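Local coordinates for A1 protein (Enterobacteria phage Qbeta, PDB 3RLK) that serves as a minor, read-through-extended form of the phage coat protein, probably needed for infectious particles, at residues K75-D80 against G95-D100; G154-F159 against Q184-V189. All coordinates share one frame; numbering follows the deposited sequence.

Contact 1 of 2, residues K75-D80 against G95-D100; sequences KWRDWD and GYIDLD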
ATOM      1  N   LYS A  75      11.703  -0.950 -13.832  1.00 15.98           N
ATOM      2  CA  LYS A  75      12.268  -1.076 -12.501  1.00 17.27           C
ATOM      3  C   LYS A  75      11.280  -0.687 -11.366  1.00 16.53           C
ATOM      4  O   LYS A  75      10.579   0.288 -11.487  1.00 14.98           O
ATOM      5  CB  LYS A  75      13.635  -0.405 -12.413  1.00 20.33           C
ATOM      6  CG  LYS A  75      13.728   1.047 -12.419  1.00 25.29           C
ATOM      7  CD  LYS A  75      15.253   1.316 -12.221  1.00 31.92           C
ATOM      8  CE  LYS A  75      15.673   2.800 -12.098  1.00 34.93           C
ATOM      9  NZ  LYS A  75      17.100   2.940 -12.543  1.00 35.06           N
ATOM     10  N   TRP A  76      11.262  -1.447 -10.268  1.00 15.72           N
ATOM     11  CA  TRP A  76      10.547  -1.000  -9.082  1.00 14.63           C
ATOM     12  C   TRP A  76      11.333   0.167  -8.479  1.00 14.93           C
ATOM     13  O   TRP A  76      12.586   0.195  -8.610  1.00 14.28           O
ATOM     14  CB  TRP A  76      10.544  -2.128  -8.027  1.00 13.83           C
ATOM     15  CG  TRP A  76       9.821  -3.295  -8.496  1.00 15.10           C
ATOM     16  CD1 TRP A  76      10.372  -4.508  -8.941  1.00 16.37           C
ATOM     17  CD2 TRP A  76       8.419  -3.446  -8.533  1.00 14.83           C
ATOM     18  NE1 TRP A  76       9.363  -5.358  -9.291  1.00 15.46           N
ATOM     19  CE2 TRP A  76       8.150  -4.744  -9.070  1.00 10.97           C
ATOM     20  CE3 TRP A  76       7.346  -2.606  -8.207  1.00 17.13           C
ATOM     21  CZ2 TRP A  76       6.853  -5.230  -9.226  1.00 13.50           C
ATOM     22  CZ3 TRP A  76       6.035  -3.080  -8.384  1.00 13.49           C
ATOM     23  CH2 TRP A  76       5.799  -4.379  -8.899  1.00 12.06           C
ATOM     24  N   ARG A  77      10.629   1.099  -7.802  1.00 13.56           N
ATOM     25  CA  ARG A  77      11.278   2.171  -7.032  1.00 13.58           C
ATOM     26  C   ARG A  77      12.166   1.563  -5.929  1.00 13.28           C
ATOM     27  O   ARG A  77      13.227   2.079  -5.683  1.00 14.35           O
ATOM     28  CB  ARG A  77      10.236   3.155  -6.416  1.00 13.80           C
ATOM     29  CG  ARG A  77       9.680   4.177  -7.373  1.00 14.27           C
ATOM     30  CD  ARG A  77      10.667   5.301  -7.631  1.00 19.39           C
ATOM     31  NE  ARG A  77       9.975   6.357  -8.358  1.00 20.37           N
ATOM     32  CZ  ARG A  77       9.892   6.392  -9.682  1.00 20.02           C
ATOM     33  NH1 ARG A  77      10.478   5.416 -10.380  1.00 19.89           N
ATOM     34  NH2 ARG A  77       9.242   7.377 -10.316  1.00 15.93           N
ATOM     35  N   ASP A  78      11.681   0.503  -5.251  1.00 13.65           N
ATOM     36  CA  ASP A  78      12.430  -0.211  -4.198  1.00 12.80           C
ATOM     37  C   ASP A  78      12.920   0.807  -3.167  1.00 13.87           C
ATOM     38  O   ASP A  78      14.070   0.841  -2.833  1.00 12.55           O
ATOM     39  CB  ASP A  78      13.574  -1.074  -4.842  1.00 14.44           C
ATOM     40  CG  ASP A  78      14.226  -2.039  -3.820  1.00 16.93           C
ATOM     41  OD1 ASP A  78      13.605  -2.379  -2.763  1.00 15.34           O
ATOM     42  OD2 ASP A  78      15.371  -2.426  -4.031  1.00 22.14           O
ATOM     43  N   TRP A  79      11.982   1.634  -2.674  1.00 14.33           N
ATOM     44  CA  TRP A  79      12.264   2.788  -1.826  1.00 14.98           C
ATOM     45  C   TRP A  79      13.114   2.426  -0.608  1.00 15.35           C
ATOM     46  O   TRP A  79      14.070   3.160  -0.260  1.00 15.21           O
ATOM     47  CB  TRP A  79      10.910   3.344  -1.350  1.00 14.81           C
ATOM     48  CG  TRP A  79       9.903   3.791  -2.418  1.00 11.75           C
ATOM     49  CD1 TRP A  79       8.843   3.063  -2.961  1.00  8.13           C
ATOM     50  CD2 TRP A  79       9.900   5.047  -3.090  1.00 14.68           C
ATOM     51  NE1 TRP A  79       8.150   3.831  -3.867  1.00 12.42           N
ATOM     52  CE2 TRP A  79       8.779   5.054  -3.978  1.00 14.16           C
ATOM     53  CE3 TRP A  79      10.723   6.208  -3.005  1.00 14.90           C
ATOM     54  CZ2 TRP A  79       8.460   6.179  -4.806  1.00 14.58           C
ATOM     55  CZ3 TRP A  79      10.407   7.333  -3.810  1.00 17.32           C
ATOM     56  CH2 TRP A  79       9.251   7.315  -4.685  1.00 11.82           C
ATOM     57  N   ASP A  80      12.796   1.286   0.027  1.00 14.47           N
ATOM     58  CA  ASP A  80      13.433   0.847   1.269  1.00 15.73           C
ATOM     59  C   ASP A  80      14.462  -0.271   1.066  1.00 16.03           C
ATOM     60  O   ASP A  80      14.879  -0.935   2.042  1.00 15.56           O
ATOM     61  CB  ASP A  80      12.345   0.467   2.317  1.00 14.46           C
ATOM     62  CG  ASP A  80      11.351  -0.536   1.797  1.00 18.80           C
ATOM     63  OD1 ASP A  80      11.624  -1.123   0.717  1.00 19.24           O
ATOM     64  OD2 ASP A  80      10.298  -0.807   2.484  1.00 17.46           O
ATOM     65  N   GLY A  95       2.393   3.528 -15.205  1.00 15.43           N
ATOM     66  CA  GLY A  95       1.468   4.093 -14.246  1.00 12.85           C
ATOM     67  C   GLY A  95       1.463   3.265 -12.966  1.00 10.33           C
ATOM     68  O   GLY A  95       1.255   3.844 -11.903  1.00 10.85           O
ATOM     69  N   TYR A  96       1.727   1.955 -13.078  1.00 10.63           N
ATOM     70  CA  TYR A  96       1.854   1.062 -11.861  1.00  9.87           C
ATOM     71  C   TYR A  96       3.205   1.335 -11.239  1.00 10.20           C
ATOM     72  O   TYR A  96       4.167   1.569 -11.970  1.00 10.71           O
ATOM     73  CB  TYR A  96       1.839  -0.409 -12.209  1.00  9.10           C
ATOM     74  CG  TYR A  96       0.480  -0.916 -12.479  1.00  9.16           C
ATOM     75  CD1 TYR A  96      -0.465  -0.989 -11.417  1.00 12.08           C
ATOM     76  CD2 TYR A  96       0.079  -1.234 -13.767  1.00 14.09           C
ATOM     77  CE1 TYR A  96      -1.784  -1.449 -11.661  1.00 16.09           C
ATOM     78  CE2 TYR A  96      -1.227  -1.729 -14.008  1.00 16.41           C
ATOM     79  CZ  TYR A  96      -2.144  -1.800 -12.971  1.00 19.37           C
ATOM     80  OH  TYR A  96      -3.433  -2.245 -13.218  1.00 20.57           O
ATOM     81  N   ILE A  97       3.266   1.316  -9.918  1.00  9.10           N
ATOM     82  CA  ILE A  97       4.487   1.641  -9.189  1.00 11.16           C
ATOM     83  C   ILE A  97       4.361   1.062  -7.760  1.00 11.42           C
ATOM     84  O   ILE A  97       3.277   0.954  -7.235  1.00 12.74           O
ATOM     85  CB  ILE A  97       4.797   3.169  -9.176  1.00 12.28           C
ATOM     86  CG1 ILE A  97       6.314   3.410  -8.931  1.00 13.91           C
ATOM     87  CG2 ILE A  97       3.970   3.928  -8.170  1.00 13.54           C
ATOM     88  CD1 ILE A  97       7.311   2.609  -9.940  1.00 16.29           C
ATOM     89  N   ASP A  98       5.480   0.727  -7.139  1.00 11.92           N
ATOM     90  CA  ASP A  98       5.465   0.289  -5.721  1.00 12.52           C
ATOM     91  C   ASP A  98       5.476   1.496  -4.757  1.00 13.29           C
ATOM     92  O   ASP A  98       6.105   2.505  -5.057  1.00 11.39           O
ATOM     93  CB  ASP A  98       6.670  -0.623  -5.373  1.00 12.73           C
ATOM     94  CG  ASP A  98       8.015  -0.015  -5.770  1.00 17.48           C
ATOM     95  OD1 ASP A  98       8.131   0.568  -6.874  1.00 15.49           O
ATOM     96  OD2 ASP A  98       9.003  -0.184  -5.018  1.00 18.87           O
ATOM     97  N   LEU A  99       4.831   1.349  -3.596  1.00 12.74           N
ATOM     98  CA  LEU A  99       4.894   2.347  -2.536  1.00 13.34           C
ATOM     99  C   LEU A  99       5.950   1.956  -1.485  1.00 12.66           C
ATOM    100  O   LEU A  99       6.438   0.822  -1.478  1.00 15.44           O
ATOM    101  CB  LEU A  99       3.510   2.449  -1.867  1.00 10.91           C
ATOM    102  CG  LEU A  99       2.269   2.558  -2.771  1.00 13.09           C
ATOM    103  CD1 LEU A  99       1.172   2.948  -1.821  1.00 14.10           C
ATOM    104  CD2 LEU A  99       2.379   3.644  -3.859  1.00 14.25           C
ATOM    105  N   ASP A 100       6.288   2.913  -0.610  1.00 13.31           N
ATOM    106  CA  ASP A 100       7.311   2.711   0.396  1.00 12.70           C
ATOM    107  C   ASP A 100       6.677   2.120   1.650  1.00 12.99           C
ATOM    108  O   ASP A 100       6.204   2.822   2.525  1.00 12.48           O
ATOM    109  CB  ASP A 100       8.059   3.990   0.650  1.00 12.17           C
ATOM    110  CG  ASP A 100       9.252   3.815   1.607  1.00 15.69           C
ATOM    111  OD1 ASP A 100       9.343   2.792   2.354  1.00 14.22           O
ATOM    112  OD2 ASP A 100      10.054   4.769   1.646  1.00 16.84           O
TER
HETATM  113  O   HOH W   1       8.648  -0.773   0.270  1.00 17.02           O
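The loop 75-80 runs alongside 97-100 with end-to-end directions only 12° apart, but it has no regular strand to pair, and the D98 carboxylate and the W79 indole carry the polar contact. D98 holds its CG in the crowded position between its backbone N and carbonyl carbon (chi1 52°), which points the carboxylate at two successive loop amides. R77 N donates to D98 OD1 at 2.7 Å and D78 N to D98 OD2 at 2.8 Å, each on a syn lone pair. Aspartate suits this buried place, since its two oxygens span consecutive N-H groups; the amides would help to stabilise its charge. W79 NE1 reaches D98 O at 2.7 Å, the oxygen near the ring plane but the donor above the carbonyl plane. Within the loop, R77 CB lies over one face of that ring, offset toward the rim. R77 CG packs on I97 CG1 at 3.8 Å, and the guanidinium has a cation-pi contact with F171. W76 brings CE3 to 3.5 Å from D98 CB, its ring nearly perpendicular to the carboxylate. D100, with CG anti to the backbone N, sets CG 3.4 Å from W79 CB, carboxylate and indole planes 6° apart; its OD1 accepts from Y103 N. Strand 154-159 pairs with 96-98 and sends V155 against W76 and D98, while D100 N-caps helix 101-104.

Contact 2 of 2, residues G154-F159 against Q184-V189; sequences GVIVGF and QAVIVV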
ATOM      1  N   GLY A 154       7.308  -8.575   0.005  1.00 11.06           N
ATOM      2  CA  GLY A 154       5.986  -7.948  -0.181  1.00 11.21           C
ATOM      3  C   GLY A 154       6.121  -6.609  -0.855  1.00 11.16           C
ATOM      4  O   GLY A 154       7.044  -5.833  -0.539  1.00 12.62           O
ATOM      5  N   VAL A 155       5.213  -6.323  -1.799  1.00 11.97           N
ATOM      6  CA  VAL A 155       5.134  -5.021  -2.438  1.00 11.37           C
ATOM      7  C   VAL A 155       3.675  -4.497  -2.438  1.00 11.81           C
ATOM      8  O   VAL A 155       2.698  -5.233  -2.742  1.00 10.86           O
ATOM      9  CB  VAL A 155       5.630  -5.181  -3.906  1.00 13.50           C
ATOM     10  CG1 VAL A 155       5.636  -3.873  -4.670  1.00 13.51           C
ATOM     11  CG2 VAL A 155       6.996  -5.773  -3.901  1.00 14.98           C
ATOM     12  N   ILE A 156       3.562  -3.219  -2.078  1.00 10.98           N
ATOM     13  CA  ILE A 156       2.292  -2.527  -2.200  1.00 12.36           C
ATOM     14  C   ILE A 156       2.391  -1.809  -3.561  1.00 11.49           C
ATOM     15  O   ILE A 156       3.279  -0.916  -3.762  1.00 12.71           O
ATOM     16  CB  ILE A 156       2.097  -1.482  -1.076  1.00 11.07           C
ATOM     17  CG1 ILE A 156       2.230  -2.130   0.327  1.00 11.05           C
ATOM     18  CG2 ILE A 156       0.700  -0.804  -1.211  1.00  9.60           C
ATOM     19  CD1 ILE A 156       2.569  -1.174   1.444  1.00 10.02           C
ATOM     20  N   VAL A 157       1.425  -2.140  -4.411  1.00 10.92           N
ATOM     21  CA  VAL A 157       1.384  -1.614  -5.780  1.00 11.10           C
ATOM     22  C   VAL A 157       0.275  -0.587  -5.899  1.00 12.65           C
ATOM     23  O   VAL A 157      -0.891  -0.880  -5.726  1.00 11.88           O
ATOM     24  CB  VAL A 157       1.177  -2.731  -6.865  1.00 10.88           C
ATOM     25  CG1 VAL A 157       1.308  -2.102  -8.266  1.00 11.13           C
ATOM     26  CG2 VAL A 157       2.251  -3.836  -6.748  1.00 12.79           C
ATOM     27  N   GLY A 158       0.659   0.629  -6.231  1.00 11.72           N
ATOM     28  CA  GLY A 158      -0.331   1.642  -6.575  1.00 12.19           C
ATOM     29  C   GLY A 158      -0.338   2.006  -8.063  1.00  9.46           C
ATOM     30  O   GLY A 158       0.349   1.384  -8.864  1.00 12.02           O
ATOM     31  N   PHE A 159      -1.214   2.931  -8.438  1.00  9.38           N
ATOM     32  CA  PHE A 159      -1.267   3.339  -9.814  1.00  9.67           C
ATOM     33  C   PHE A 159      -1.416   4.844  -9.842  1.00  9.73           C
ATOM     34  O   PHE A 159      -2.317   5.408  -9.228  1.00  9.80           O
ATOM     35  CB  PHE A 159      -2.350   2.616 -10.610  1.00  9.66           C
ATOM     36  CG  PHE A 159      -2.424   3.044 -12.076  1.00  8.44           C
ATOM     37  CD1 PHE A 159      -1.834   2.284 -13.088  1.00 12.65           C
ATOM     38  CD2 PHE A 159      -3.143   4.219 -12.415  1.00 13.04           C
ATOM     39  CE1 PHE A 159      -1.864   2.734 -14.407  1.00 14.45           C
ATOM     40  CE2 PHE A 159      -3.176   4.697 -13.749  1.00 11.95           C
ATOM     41  CZ  PHE A 159      -2.573   3.951 -14.730  1.00 13.01           C
ATOM     42  N   GLN A 184      -3.635  -0.596  -5.527  1.00  7.87           N
ATOM     43  CA  GLN A 184      -4.380  -1.533  -6.408  1.00  9.57           C
ATOM     44  C   GLN A 184      -4.278  -2.921  -5.853  1.00 12.25           C
ATOM     45  O   GLN A 184      -5.196  -3.733  -6.041  1.00 12.46           O
ATOM     46  CB  GLN A 184      -3.727  -1.558  -7.775  1.00 10.99           C
ATOM     47  CG  GLN A 184      -3.524  -0.187  -8.480  1.00 11.54           C
ATOM     48  CD  GLN A 184      -4.855   0.488  -8.708  1.00 11.78           C
ATOM     49  OE1 GLN A 184      -5.159   1.503  -8.074  1.00 20.34           O
ATOM     50  NE2 GLN A 184      -5.712  -0.161  -9.473  1.00  8.69           N
ATOM     51  N   ALA A 185      -3.132  -3.253  -5.251  1.00 11.85           N
ATOM     52  CA  ALA A 185      -2.935  -4.611  -4.706  1.00 12.67           C
ATOM     53  C   ALA A 185      -1.691  -4.703  -3.834  1.00 11.50           C
ATOM     54  O   ALA A 185      -0.821  -3.818  -3.876  1.00 11.03           O
ATOM     55  CB  ALA A 185      -2.874  -5.662  -5.827  1.00 13.88           C
ATOM     56  N   VAL A 186      -1.616  -5.763  -3.011  1.00  9.03           N
ATOM     57  CA  VAL A 186      -0.390  -6.058  -2.250  1.00  9.52           C
ATOM     58  C   VAL A 186      -0.003  -7.413  -2.798  1.00  7.97           C
ATOM     59  O   VAL A 186      -0.858  -8.375  -2.876  1.00  9.67           O
ATOM     60  CB  VAL A 186      -0.624  -6.187  -0.676  1.00 10.68           C
ATOM     61  CG1 VAL A 186       0.648  -6.782  -0.003  1.00 12.28           C
ATOM     62  CG2 VAL A 186      -0.924  -4.850  -0.030  1.00 10.10           C
ATOM     63  N   ILE A 187       1.267  -7.538  -3.211  1.00  9.72           N
ATOM     64  CA  ILE A 187       1.725  -8.799  -3.812  1.00  8.67           C
ATOM     65  C   ILE A 187       2.986  -9.306  -3.132  1.00  9.56           C
ATOM     66  O   ILE A 187       3.670  -8.538  -2.428  1.00 11.24           O
ATOM     67  CB  ILE A 187       2.006  -8.670  -5.389  1.00  9.21           C
ATOM     68  CG1 ILE A 187       3.154  -7.668  -5.593  1.00 11.47           C
ATOM     69  CG2 ILE A 187       0.766  -8.085  -6.094  1.00  8.82           C
ATOM     70  CD1 ILE A 187       3.633  -7.561  -7.094  1.00  8.53           C
ATOM     71  N   VAL A 188       3.293 -10.575  -3.414  1.00  8.08           N
ATOM     72  CA  VAL A 188       4.653 -11.088  -3.256  1.00 10.11           C
ATOM     73  C   VAL A 188       5.351 -11.091  -4.656  1.00 11.31           C
ATOM     74  O   VAL A 188       4.925 -11.789  -5.574  1.00 12.08           O
ATOM     75  CB  VAL A 188       4.683 -12.466  -2.548  1.00  8.05           C
ATOM     76  CG1 VAL A 188       6.125 -13.017  -2.571  1.00  9.43           C
ATOM     77  CG2 VAL A 188       4.241 -12.365  -1.025  1.00  9.21           C
ATOM     78  N   VAL A 189       6.356 -10.225  -4.857  1.00 11.79           N
ATOM     79  CA  VAL A 189       6.972 -10.173  -6.202  1.00 12.90           C
ATOM     80  C   VAL A 189       7.794 -11.453  -6.470  1.00 12.71           C
ATOM     81  O   VAL A 189       8.694 -11.791  -5.692  1.00 12.73           O
ATOM     82  CB  VAL A 189       7.768  -8.879  -6.438  1.00 13.59           C
ATOM     83  CG1 VAL A 189       8.897  -8.736  -5.424  1.00 15.89           C
ATOM     84  CG2 VAL A 189       8.283  -8.778  -7.888  1.00 13.37           C
TER
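V155 and V157 turn their side chains to the same face of the antiparallel pair as A185 and I187, and most of the apolar contacts involve this group. Both valines hold CG1 anti to the backbone N (chi1 -178° in V155), which leaves CG2 beside that N. V157 CG2 thereby meets I187 CD1 at 4.0 Å, and V155 CG2 meets V189 CG1 at 3.8 Å. I187 takes the crowded rotamer, CG1 between N and carbonyl carbon (chi1 63°); its extended chain carries CG1 past V155 CB and CD1 on to V157. Beta-branched residues favour such extended backbones. On the other face I156 and V186 lie side by side, I156 CG1 4.2 Å from V186 CG2. The pairing also brings G154 CA to 3.3 Å from I187 O and V186 CA to 3.2 Å from V155 O, both CA-H...O contacts.

V155 and I187 exchange two nearly straight hydrogen bonds. At the far end a classic beta bulge sets Q184 and A185 both against V157: V157 O accepts from Q184 N at 2.8 Å and from A185 N at 3.3 Å. In Q184, CG stands anti to the carbonyl carbon (chi1 -54°), which lays it 3.7 Å from F159 CB. Strand 154-159 is central in a three-stranded antiparallel sheet, between 96-98 and 183-188; helices 101-104 and 144-147 pack on I156, and 144-147 also reaches V186.

After several earlier strands, the chain leaves strand 71-72 and enters the loop holding 75-80. It passes through strand 90-91 and returns in 95-100, where contact 1 closes a loop with 14 residues between its segments. Helices 101-104 and 107-112, strands of the larger mixed sheet and helix 144-147 follow before 154-159. Contact 2 then closes a second loop, with 24 intervening residues, when 184-189 comes back. The contacts follow in series, neither nested nor crossed. They join through strand 154-159: L99 N lies 2.8 Å from I156 O, a probable hydrogen bond. Together they fasten the loop 75-80 to one outer strand and the late strand 183-188 to the middle one.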